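Local structure of UDP-4-amino-4,6-dideoxy-N-acetyl-beta-L-altrosamine transaminase (Helicobacter pylori, 2FNU) at residues Ile77-Ile82 against Asn89-Ser94; Ser83-Ala88 against Tyr320-Tyr325. The protein catalyses the pyridoxal-phosphate-dependent transfer of an amino group from glutamate to a UDP-linked 4-keto sugar, the second step of pseudaminic acid biosynthesis. All coordinates share one frame; numbering follows the deposited sequence.

Contact 1: Ile77-Ile82 against Asn89-Ser94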
ATOM      1  N   ILE B  77      19.655  11.066  10.504  1.00 12.86           N
ATOM      2  CA  ILE B  77      19.778   9.618  10.577  1.00 13.27           C
ATOM      3  C   ILE B  77      20.886   9.185   9.645  1.00 13.29           C
ATOM      4  O   ILE B  77      20.866   9.528   8.471  1.00 13.42           O
ATOM      5  CB  ILE B  77      18.441   8.909  10.253  1.00 12.03           C
ATOM      6  CG1 ILE B  77      17.475   9.105  11.439  1.00 14.05           C
ATOM      7  CG2 ILE B  77      18.666   7.415   9.968  1.00 15.18           C
ATOM      8  CD1 ILE B  77      16.124   8.400  11.345  1.00 15.03           C
ATOM      9  N   ILE B  78      21.858   8.455  10.187  1.00 14.07           N
ATOM     10  CA  ILE B  78      22.973   7.978   9.386  1.00 12.70           C
ATOM     11  C   ILE B  78      22.514   6.757   8.621  1.00 13.39           C
ATOM     12  O   ILE B  78      21.856   5.876   9.172  1.00 13.21           O
ATOM     13  CB  ILE B  78      24.166   7.604  10.292  1.00 14.00           C
ATOM     14  CG1 ILE B  78      24.721   8.864  10.953  1.00 15.32           C
ATOM     15  CG2 ILE B  78      25.249   6.943   9.493  1.00 14.97           C
ATOM     16  CD1 ILE B  78      25.607   8.538  12.167  1.00 18.92           C
ATOM     17  N   THR B  79      22.884   6.696   7.343  1.00 12.68           N
ATOM     18  CA  THR B  79      22.522   5.531   6.529  1.00 12.51           C
ATOM     19  C   THR B  79      23.509   5.321   5.388  1.00 13.62           C
ATOM     20  O   THR B  79      24.524   6.016   5.293  1.00 13.66           O
ATOM     21  CB  THR B  79      21.044   5.630   6.028  1.00 13.68           C
ATOM     22  OG1 THR B  79      20.642   4.380   5.447  1.00 13.65           O
ATOM     23  CG2 THR B  79      20.881   6.768   5.031  1.00 13.06           C
ATOM     24  N   THR B  80      23.226   4.339   4.546  1.00 12.29           N
ATOM     25  CA  THR B  80      24.114   4.009   3.429  1.00 11.72           C
ATOM     26  C   THR B  80      23.612   4.619   2.123  1.00 12.25           C
ATOM     27  O   THR B  80      22.393   4.654   1.883  1.00 12.19           O
ATOM     28  CB  THR B  80      24.222   2.485   3.236  1.00 13.10           C
ATOM     29  OG1 THR B  80      25.030   2.206   2.076  1.00 12.36           O
ATOM     30  CG2 THR B  80      22.824   1.820   3.103  1.00 13.10           C
ATOM     31  N   PRO B  81      24.543   5.082   1.270  1.00 12.14           N
ATOM     32  CA  PRO B  81      24.133   5.562  -0.046  1.00 12.82           C
ATOM     33  C   PRO B  81      23.927   4.423  -1.046  1.00 12.27           C
ATOM     34  O   PRO B  81      23.423   4.672  -2.129  1.00 12.64           O
ATOM     35  CB  PRO B  81      25.325   6.429  -0.476  1.00 14.25           C
ATOM     36  CG  PRO B  81      26.514   5.767   0.151  1.00 13.76           C
ATOM     37  CD  PRO B  81      25.995   5.232   1.495  1.00 13.63           C
ATOM     38  N   ILE B  82      24.357   3.209  -0.692  1.00 11.48           N
ATOM     39  CA  ILE B  82      24.195   2.037  -1.576  1.00 11.99           C
ATOM     40  C   ILE B  82      23.005   1.227  -1.090  1.00 12.12           C
ATOM     41  O   ILE B  82      23.136   0.233  -0.364  1.00 12.04           O
ATOM     42  CB  ILE B  82      25.502   1.193  -1.697  1.00 12.96           C
ATOM     43  CG1 ILE B  82      26.642   2.063  -2.248  1.00 13.58           C
ATOM     44  CG2 ILE B  82      25.309  -0.007  -2.632  1.00 13.46           C
ATOM     45  CD1 ILE B  82      26.336   2.718  -3.632  1.00 15.08           C
ATOM     46  N   ASN B  89      14.170   7.782   0.858  1.00 11.36           N
ATOM     47  CA  ASN B  89      12.955   8.572   0.601  1.00 11.55           C
ATOM     48  C   ASN B  89      12.045   8.554   1.821  1.00 10.80           C
ATOM     49  O   ASN B  89      11.394   9.552   2.137  1.00 12.61           O
ATOM     50  CB  ASN B  89      12.131   8.022  -0.575  1.00 13.60           C
ATOM     51  CG  ASN B  89      12.645   8.445  -1.961  1.00 12.41           C
ATOM     52  OD1 ASN B  89      12.130   7.951  -2.991  1.00 15.92           O
ATOM     53  ND2 ASN B  89      13.615   9.330  -2.013  1.00 10.19           N
ATOM     54  N   MET B  90      11.963   7.412   2.507  1.00 10.34           N
ATOM     55  CA  MET B  90      11.040   7.343   3.654  1.00 11.66           C
ATOM     56  C   MET B  90      11.582   8.086   4.864  1.00 11.65           C
ATOM     57  O   MET B  90      10.801   8.505   5.713  1.00 13.31           O
ATOM     58  CB  MET B  90      10.651   5.900   3.986  1.00 11.37           C
ATOM     59  CG  MET B  90       9.852   5.205   2.882  1.00 11.08           C
ATOM     60  SD  MET B  90       8.314   6.104   2.471  1.00 12.49           S
ATOM     61  CE  MET B  90       8.835   7.029   1.011  1.00 11.95           C
ATOM     62  N   LEU B  91      12.898   8.311   4.902  1.00 11.15           N
ATOM     63  CA  LEU B  91      13.471   9.221   5.898  1.00 12.27           C
ATOM     64  C   LEU B  91      12.982  10.638   5.658  1.00 11.72           C
ATOM     65  O   LEU B  91      12.524  11.321   6.587  1.00 13.34           O
ATOM     66  CB  LEU B  91      15.008   9.146   5.892  1.00 13.39           C
ATOM     67  CG  LEU B  91      15.612   7.828   6.398  1.00 12.36           C
ATOM     68  CD1 LEU B  91      17.129   7.773   6.156  1.00 15.05           C
ATOM     69  CD2 LEU B  91      15.324   7.570   7.898  1.00 12.35           C
ATOM     70  N   LEU B  92      13.089  11.083   4.414  1.00 12.78           N
ATOM     71  CA  LEU B  92      12.630  12.438   4.063  1.00 11.70           C
ATOM     72  C   LEU B  92      11.157  12.601   4.414  1.00 14.08           C
ATOM     73  O   LEU B  92      10.767  13.623   4.971  1.00 15.45           O
ATOM     74  CB  LEU B  92      12.840  12.731   2.573  1.00 12.47           C
ATOM     75  CG  LEU B  92      14.298  12.797   2.093  1.00 16.75           C
ATOM     76  CD1 LEU B  92      14.344  13.139   0.611  1.00 16.47           C
ATOM     77  CD2 LEU B  92      15.134  13.800   2.903  1.00 20.89           C
ATOM     78  N   GLU B  93      10.345  11.583   4.109  1.00 11.42           N
ATOM     79  CA  GLU B  93       8.917  11.682   4.390  1.00 12.57           C
ATOM     80  C   GLU B  93       8.603  11.684   5.881  1.00 13.34           C
ATOM     81  O   GLU B  93       7.495  12.053   6.284  1.00 14.50           O
ATOM     82  CB  GLU B  93       8.145  10.559   3.687  1.00 14.55           C
ATOM     83  CG  GLU B  93       7.991  10.804   2.192  1.00 14.83           C
ATOM     84  CD  GLU B  93       6.877  11.820   1.915  1.00 14.52           C
ATOM     85  OE1 GLU B  93       7.168  13.038   1.766  1.00 14.98           O
ATOM     86  OE2 GLU B  93       5.698  11.395   1.899  1.00 15.03           O
ATOM     87  N   SER B  94       9.566  11.255   6.695  1.00 13.27           N
ATOM     88  CA  SER B  94       9.380  11.203   8.131  1.00 14.31           C
ATOM     89  C   SER B  94      10.051  12.391   8.823  1.00 12.98           C
ATOM     90  O   SER B  94      10.046  12.471  10.048  1.00 14.99           O
ATOM     91  CB  SER B  94       9.906   9.871   8.671  1.00 16.24           C
ATOM     92  OG  SER B  94       9.186   8.808   8.056  1.00 17.45           O
TER
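L91 lies against I77 and T79, CD2 on the isoleucine and CD1 chiefly toward the threonine, a compact example of how one leucine seats a helix on a sheet. The contact across the segments is wholly apolar. L91 CD2 is 3.6 Å from I77 CD1 and 3.9 Å from I77 CG2; the two branched chains pass each other at a slant. L91 CD1 ends tip to tip with T79 CG2 at 4.0 Å. With chi1 at -170° the threonine hydroxyl swings off to the carbonyl oxygen of V126 on the adjoining strand, and CG2, between backbone N and carbonyl carbon, is the branch turned to the leucine.

Polar bonds occur within each segment instead. S94 OG donates to M90 O at 2.9 Å, nearly in line with the carbonyl. Beyond the strand, T80 OG1 accepts from I82 N at 3.0 Å, an ST turn.

I77 and T79, two residues apart on strand 76-79, present their side chains to the helix, whereas I78 points away. The pair thus joins the first strand and the helix of a beta-alpha-beta unit; strands 97-100 and 122-128 flank strand 76-79, and Y64 of helix 56-66 also packs on L91.

Contact 2: Ser83-Ala88 against Tyr320-Tyr325. With PMP (4'-deoxy-4'-aminopyridoxal-5'-phosphate), chain E; UD1 (uridine-diphosphate-N-acetylglucosamine), chain F.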
ATOM      1  N   SER B  83      21.828   1.717  -1.467  1.00 11.96           N
ATOM      2  CA  SER B  83      20.571   1.020  -1.197  1.00 10.55           C
ATOM      3  C   SER B  83      19.588   1.444  -2.239  1.00 12.17           C
ATOM      4  O   SER B  83      19.863   2.379  -3.012  1.00 12.61           O
ATOM      5  CB  SER B  83      19.999   1.372   0.176  1.00 11.38           C
ATOM      6  OG  SER B  83      18.915   0.487   0.437  1.00 12.27           O
ATOM      7  N   PHE B  84      18.443   0.771  -2.278  1.00 10.69           N
ATOM      8  CA  PHE B  84      17.362   1.293  -3.113  1.00 11.39           C
ATOM      9  C   PHE B  84      16.876   2.622  -2.540  1.00 10.55           C
ATOM     10  O   PHE B  84      16.922   2.826  -1.333  1.00 13.90           O
ATOM     11  CB  PHE B  84      16.206   0.301  -3.213  1.00 12.30           C
ATOM     12  CG  PHE B  84      15.150   0.721  -4.194  1.00 11.34           C
ATOM     13  CD1 PHE B  84      15.460   0.854  -5.538  1.00 12.90           C
ATOM     14  CD2 PHE B  84      13.877   1.056  -3.759  1.00 13.07           C
ATOM     15  CE1 PHE B  84      14.492   1.282  -6.459  1.00 14.89           C
ATOM     16  CE2 PHE B  84      12.893   1.481  -4.670  1.00 13.01           C
ATOM     17  CZ  PHE B  84      13.212   1.600  -6.016  1.00 14.12           C
ATOM     18  N   VAL B  85      16.410   3.526  -3.403  1.00 10.72           N
ATOM     19  CA  VAL B  85      16.101   4.880  -2.947  1.00 10.78           C
ATOM     20  C   VAL B  85      15.071   4.928  -1.807  1.00 10.98           C
ATOM     21  O   VAL B  85      15.086   5.856  -0.974  1.00 12.25           O
ATOM     22  CB  VAL B  85      15.681   5.780  -4.140  1.00 11.67           C
ATOM     23  CG1 VAL B  85      14.263   5.411  -4.636  1.00 12.03           C
ATOM     24  CG2 VAL B  85      15.770   7.257  -3.783  1.00 14.02           C
ATOM     25  N   ALA B  86      14.186   3.938  -1.747  1.00 11.59           N
ATOM     26  CA  ALA B  86      13.142   3.927  -0.712  1.00 11.26           C
ATOM     27  C   ALA B  86      13.697   4.062   0.700  1.00 11.46           C
ATOM     28  O   ALA B  86      13.049   4.652   1.559  1.00 11.61           O
ATOM     29  CB  ALA B  86      12.298   2.649  -0.809  1.00 11.98           C
ATOM     30  N   THR B  87      14.878   3.484   0.959  1.00 11.78           N
ATOM     31  CA  THR B  87      15.435   3.511   2.311  1.00 10.19           C
ATOM     32  C   THR B  87      15.591   4.948   2.787  1.00 11.58           C
ATOM     33  O   THR B  87      15.333   5.269   3.957  1.00 12.39           O
ATOM     34  CB  THR B  87      16.796   2.804   2.331  1.00 10.66           C
ATOM     35  OG1 THR B  87      16.669   1.496   1.750  1.00 12.19           O
ATOM     36  CG2 THR B  87      17.298   2.645   3.775  1.00 12.95           C
ATOM     37  N   ALA B  88      15.990   5.820   1.861  1.00 11.17           N
ATOM     38  CA  ALA B  88      16.188   7.238   2.173  1.00 11.77           C
ATOM     39  C   ALA B  88      14.941   8.088   1.911  1.00 11.94           C
ATOM     40  O   ALA B  88      14.686   9.027   2.670  1.00 13.07           O
ATOM     41  CB  ALA B  88      17.384   7.805   1.411  1.00 15.46           C
ATOM     42  N   TYR B 320      22.673   9.852  -3.030  1.00 11.30           N
ATOM     43  CA  TYR B 320      22.914  11.319  -3.022  1.00 11.75           C
ATOM     44  C   TYR B 320      23.108  11.882  -4.444  1.00 14.16           C
ATOM     45  O   TYR B 320      23.143  13.099  -4.610  1.00 16.09           O
ATOM     46  CB  TYR B 320      24.108  11.673  -2.120  1.00 15.53           C
ATOM     47  CG  TYR B 320      25.399  10.972  -2.527  1.00 14.04           C
ATOM     48  CD1 TYR B 320      25.917   9.921  -1.760  1.00 13.57           C
ATOM     49  CD2 TYR B 320      26.082  11.339  -3.688  1.00 13.44           C
ATOM     50  CE1 TYR B 320      27.092   9.262  -2.141  1.00 13.49           C
ATOM     51  CE2 TYR B 320      27.262  10.672  -4.083  1.00 15.69           C
ATOM     52  CZ  TYR B 320      27.760   9.639  -3.290  1.00 15.21           C
ATOM     53  OH  TYR B 320      28.905   8.970  -3.663  1.00 16.08           O
ATOM     54  N   GLN B 321      23.263  11.008  -5.442  1.00 13.31           N
ATOM     55  CA  GLN B 321      23.376  11.432  -6.845  1.00 14.10           C
ATOM     56  C   GLN B 321      22.034  11.840  -7.463  1.00 15.91           C
ATOM     57  O   GLN B 321      22.014  12.512  -8.512  1.00 16.14           O
ATOM     58  CB  GLN B 321      23.977  10.317  -7.724  1.00 14.41           C
ATOM     59  CG  GLN B 321      25.469  10.027  -7.578  1.00 18.12           C
ATOM     60  CD  GLN B 321      26.023   9.156  -8.743  1.00 22.53           C
ATOM     61  OE1 GLN B 321      25.364   8.972  -9.788  1.00 28.10           O
ATOM     62  NE2 GLN B 321      27.242   8.638  -8.571  1.00 30.09           N
ATOM     63  N   TYR B 322      20.924  11.382  -6.873  1.00 14.36           N
ATOM     64  CA  TYR B 322      19.614  11.704  -7.438  1.00 14.97           C
ATOM     65  C   TYR B 322      19.330  13.196  -7.316  1.00 15.27           C
ATOM     66  O   TYR B 322      19.724  13.830  -6.334  1.00 15.32           O
ATOM     67  CB  TYR B 322      18.519  10.909  -6.731  1.00 14.82           C
ATOM     68  CG  TYR B 322      18.455   9.450  -7.122  1.00 13.91           C
ATOM     69  CD1 TYR B 322      18.233   9.061  -8.454  1.00 15.59           C
ATOM     70  CD2 TYR B 322      18.569   8.445  -6.150  1.00 13.40           C
ATOM     71  CE1 TYR B 322      18.147   7.717  -8.813  1.00 15.90           C
ATOM     72  CE2 TYR B 322      18.495   7.090  -6.497  1.00 12.91           C
ATOM     73  CZ  TYR B 322      18.262   6.738  -7.830  1.00 15.31           C
ATOM     74  OH  TYR B 322      18.175   5.425  -8.245  1.00 16.62           O
ATOM     75  N   GLN B 323      18.616  13.732  -8.316  1.00 14.28           N
ATOM     76  CA  GLN B 323      18.262  15.160  -8.379  1.00 16.69           C
ATOM     77  C   GLN B 323      17.663  15.703  -7.084  1.00 16.44           C
ATOM     78  O   GLN B 323      18.036  16.787  -6.609  1.00 17.11           O
ATOM     79  CB  GLN B 323      17.297  15.410  -9.549  1.00 17.34           C
ATOM     80  CG  GLN B 323      16.913  16.891  -9.709  1.00 20.16           C
ATOM     81  CD  GLN B 323      15.989  17.185 -10.902  1.00 25.19           C
ATOM     82  OE1 GLN B 323      15.488  18.313 -11.054  1.00 25.10           O
ATOM     83  NE2 GLN B 323      15.761  16.183 -11.745  1.00 24.94           N
ATOM     84  N   LEU B 324      16.740  14.948  -6.496  1.00 15.04           N
ATOM     85  CA  LEU B 324      16.124  15.375  -5.256  1.00 14.35           C
ATOM     86  C   LEU B 324      17.179  15.636  -4.191  1.00 14.60           C
ATOM     87  O   LEU B 324      17.111  16.636  -3.484  1.00 15.82           O
ATOM     88  CB  LEU B 324      15.124  14.332  -4.761  1.00 16.85           C
ATOM     89  CG  LEU B 324      14.480  14.569  -3.388  1.00 22.96           C
ATOM     90  CD1 LEU B 324      13.646  15.855  -3.350  1.00 23.60           C
ATOM     91  CD2 LEU B 324      13.641  13.367  -3.025  1.00 22.55           C
ATOM     92  N   TYR B 325      18.134  14.711  -4.076  1.00 14.77           N
ATOM     93  CA  TYR B 325      19.123  14.783  -3.003  1.00 15.53           C
ATOM     94  C   TYR B 325      20.163  15.863  -3.301  1.00 16.10           C
ATOM     95  O   TYR B 325      20.616  16.555  -2.384  1.00 17.30           O
ATOM     96  CB  TYR B 325      19.758  13.396  -2.763  1.00 14.65           C
ATOM     97  CG  TYR B 325      18.735  12.473  -2.154  1.00 13.47           C
ATOM     98  CD1 TYR B 325      17.803  11.800  -2.954  1.00 14.19           C
ATOM     99  CD2 TYR B 325      18.647  12.330  -0.769  1.00 13.68           C
ATOM    100  CE1 TYR B 325      16.810  10.995  -2.385  1.00 12.87           C
ATOM    101  CE2 TYR B 325      17.663  11.497  -0.179  1.00 13.06           C
ATOM    102  CZ  TYR B 325      16.752  10.850  -1.005  1.00 12.78           C
ATOM    103  OH  TYR B 325      15.765  10.054  -0.432  1.00 14.98           O
TER
HETATM  104  N1  PMP E 903      14.855  -1.402   0.619  1.00 12.06           N
HETATM  105  C2  PMP E 903      15.644  -2.138  -0.227  1.00 11.92           C
HETATM  106  C2A PMP E 903      17.071  -2.422   0.180  1.00 14.52           C
HETATM  107  C3  PMP E 903      15.104  -2.611  -1.431  1.00 14.41           C
HETATM  108  O3  PMP E 903      15.861  -3.373  -2.274  1.00 17.19           O
HETATM  109  C4  PMP E 903      13.766  -2.313  -1.785  1.00 12.32           C
HETATM  110  C4A PMP E 903      13.183  -2.736  -3.116  1.00 18.26           C
HETATM  111  N4A PMP E 903      14.168  -2.743  -4.175  1.00 23.43           N
HETATM  112  C5  PMP E 903      12.969  -1.615  -0.872  1.00 10.71           C
HETATM  113  C6  PMP E 903      13.523  -1.224   0.345  1.00 14.69           C
HETATM  114  C5A PMP E 903      11.513  -1.295  -1.161  1.00 14.45           C
HETATM  115  O4P PMP E 903      10.785  -2.497  -0.981  1.00 12.94           O
HETATM  116  P   PMP E 903       9.344  -2.673  -1.689  1.00 12.08           P
HETATM  117  O1P PMP E 903       9.626  -2.917  -3.152  1.00 15.04           O
HETATM  118  O2P PMP E 903       8.757  -3.900  -1.058  1.00 11.87           O
HETATM  119  O3P PMP E 903       8.509  -1.448  -1.428  1.00 11.88           O
HETATM  120  C1' UD1 F 904      13.724  -1.889  -7.533  1.00 33.73           C
HETATM  121  C2' UD1 F 904      15.091  -2.317  -6.970  1.00 24.62           C
HETATM  122  C3' UD1 F 904      15.006  -3.590  -6.135  1.00 27.42           C
HETATM  123  C4' UD1 F 904      13.847  -3.508  -5.132  1.00 37.33           C
HETATM  124  C5' UD1 F 904      12.513  -3.034  -5.739  1.00 41.11           C
HETATM  125  C6' UD1 F 904      11.794  -4.149  -6.504  1.00 48.72           C
HETATM  126  C7' UD1 F 904      16.901  -1.535  -8.453  1.00 34.59           C
HETATM  127  C8' UD1 F 904      17.702  -1.777  -9.704  1.00 35.78           C
HETATM  128  N2' UD1 F 904      16.043  -2.485  -8.068  1.00 29.11           N
HETATM  129  O1' UD1 F 904      13.335  -2.750  -8.606  1.00 38.26           O
HETATM  130  O3' UD1 F 904      16.239  -3.786  -5.404  1.00 22.23           O
HETATM  131  O5' UD1 F 904      12.683  -1.851  -6.538  1.00 35.47           O
HETATM  132  O7' UD1 F 904      17.046  -0.513  -7.825  1.00 25.14           O
HETATM  133  N1  UD1 F 904      10.469  -9.012 -12.462  1.00 39.49           N
HETATM  134  C2  UD1 F 904       9.786 -10.244 -12.518  1.00 41.53           C
HETATM  135  N3  UD1 F 904       8.548 -10.346 -12.008  1.00 34.64           N
HETATM  136  C4  UD1 F 904       7.927  -9.298 -11.449  1.00 39.50           C
HETATM  137  C5  UD1 F 904       8.548  -8.052 -11.362  1.00 31.27           C
HETATM  138  C6  UD1 F 904       9.830  -7.895 -11.876  1.00 34.35           C
HETATM  139  O2  UD1 F 904      10.344 -11.239 -13.043  1.00 40.02           O
HETATM  140  O4  UD1 F 904       6.778  -9.444 -10.992  1.00 37.16           O
HETATM  141  C1B UD1 F 904      11.824  -8.927 -13.043  1.00 37.32           C
HETATM  142  C2B UD1 F 904      11.670  -8.571 -14.516  1.00 38.41           C
HETATM  143  O2' UD1 F 904      12.588  -9.353 -15.286  1.00 38.23           O
HETATM  144  C3B UD1 F 904      12.029  -7.103 -14.587  1.00 38.49           C
HETATM  145  C4B UD1 F 904      13.015  -6.948 -13.447  1.00 39.02           C
HETATM  146  O4B UD1 F 904      12.607  -7.885 -12.444  1.00 32.49           O
HETATM  147  O3B UD1 F 904      12.617  -6.722 -15.836  1.00 40.50           O
HETATM  148  C5B UD1 F 904      12.965  -5.538 -12.895  1.00 37.19           C
HETATM  149  O5B UD1 F 904      13.903  -5.455 -11.831  1.00 36.53           O
HETATM  150  PA  UD1 F 904      14.414  -4.001 -11.353  1.00 39.17           P
HETATM  151  O1A UD1 F 904      15.254  -4.186 -10.099  1.00 32.56           O
HETATM  152  O2A UD1 F 904      15.009  -3.292 -12.559  1.00 30.63           O
HETATM  153  O3A UD1 F 904      12.959  -3.385 -10.996  1.00 33.30           O
HETATM  154  PB  UD1 F 904      12.725  -2.149  -9.979  1.00 33.67           P
HETATM  155  O1B UD1 F 904      13.568  -0.958 -10.412  1.00 36.47           O
HETATM  156  O2B UD1 F 904      11.222  -2.009  -9.791  1.00 32.40           O
HETATM  157  O   HOH W   1      17.532   3.637  -6.286  1.00 16.76           O
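V85 packs against Y322 and Y325, and A88 against Y325, where the start of helix 86-93, part of a beta-alpha-beta unit in the large PLP-binding domain of this fold-type I aminotransferase, meets 320-325. V85 CG2 sits between the two tyrosines, 3.8 Å from Y322 CE2 and 4.1 Å from Y325 CE1, oblique to both rings. With chi1 73°, CG1 lies between backbone N and carbonyl carbon, and CG2, opposite the backbone N, is carried to the tyrosines. One turn on, A88 CB packs 3.9 Å from Y325 CZ. The hydroxyl of Y325 is probably hydrogen-bonded to the side chain of N89, on the same helix.

The face of 83-88 turned to the active site meets the external aldimine, in which PMP N4A is joined to C4' of the UD1 sugar. The F84 ring has UD1 O5' above one face and V85 CG1 above the opposite one, both offset toward the rim; H210 of the second subunit meets it edge-to-face. F84 CB approaches PMP C3 at 3.6 Å, and A86 CB packs near PMP C5A. S83 OG donates to T87 OG1 (2.8 Å), itself hydrogen-bonded to D154, consistent with holding both side chains beside the pyridine ring.

Y322 is the N-cap residue of helix 323-328, whose start touches the second subunit through a bond from Q323 N to E221 of that subunit. A single water completes the join: it lies 2.7 Å from Y322 OH and accepts a weak hydrogen bond from V85 N at 3.1 Å.

From the N terminus, the chain runs along strand 76-79, through the turn and the pocket residues S83 and F84, and into helix 86-93, which folds back so that contact 1 closes a short loop within one beta-alpha-beta unit. Contact 2 begins inside that loop but closes only after more than 230 residues, when 320-325 arrives; the two therefore cross rather than nest. Both use helix 86-93, whose sides meet the sheet and the late segment, and their centres lie 8 Å apart. Between them, P81 packs on Y320 and L92 on L324. The sheet, helix 86-93, helix 323-328 and the subunit interface are thereby tied together.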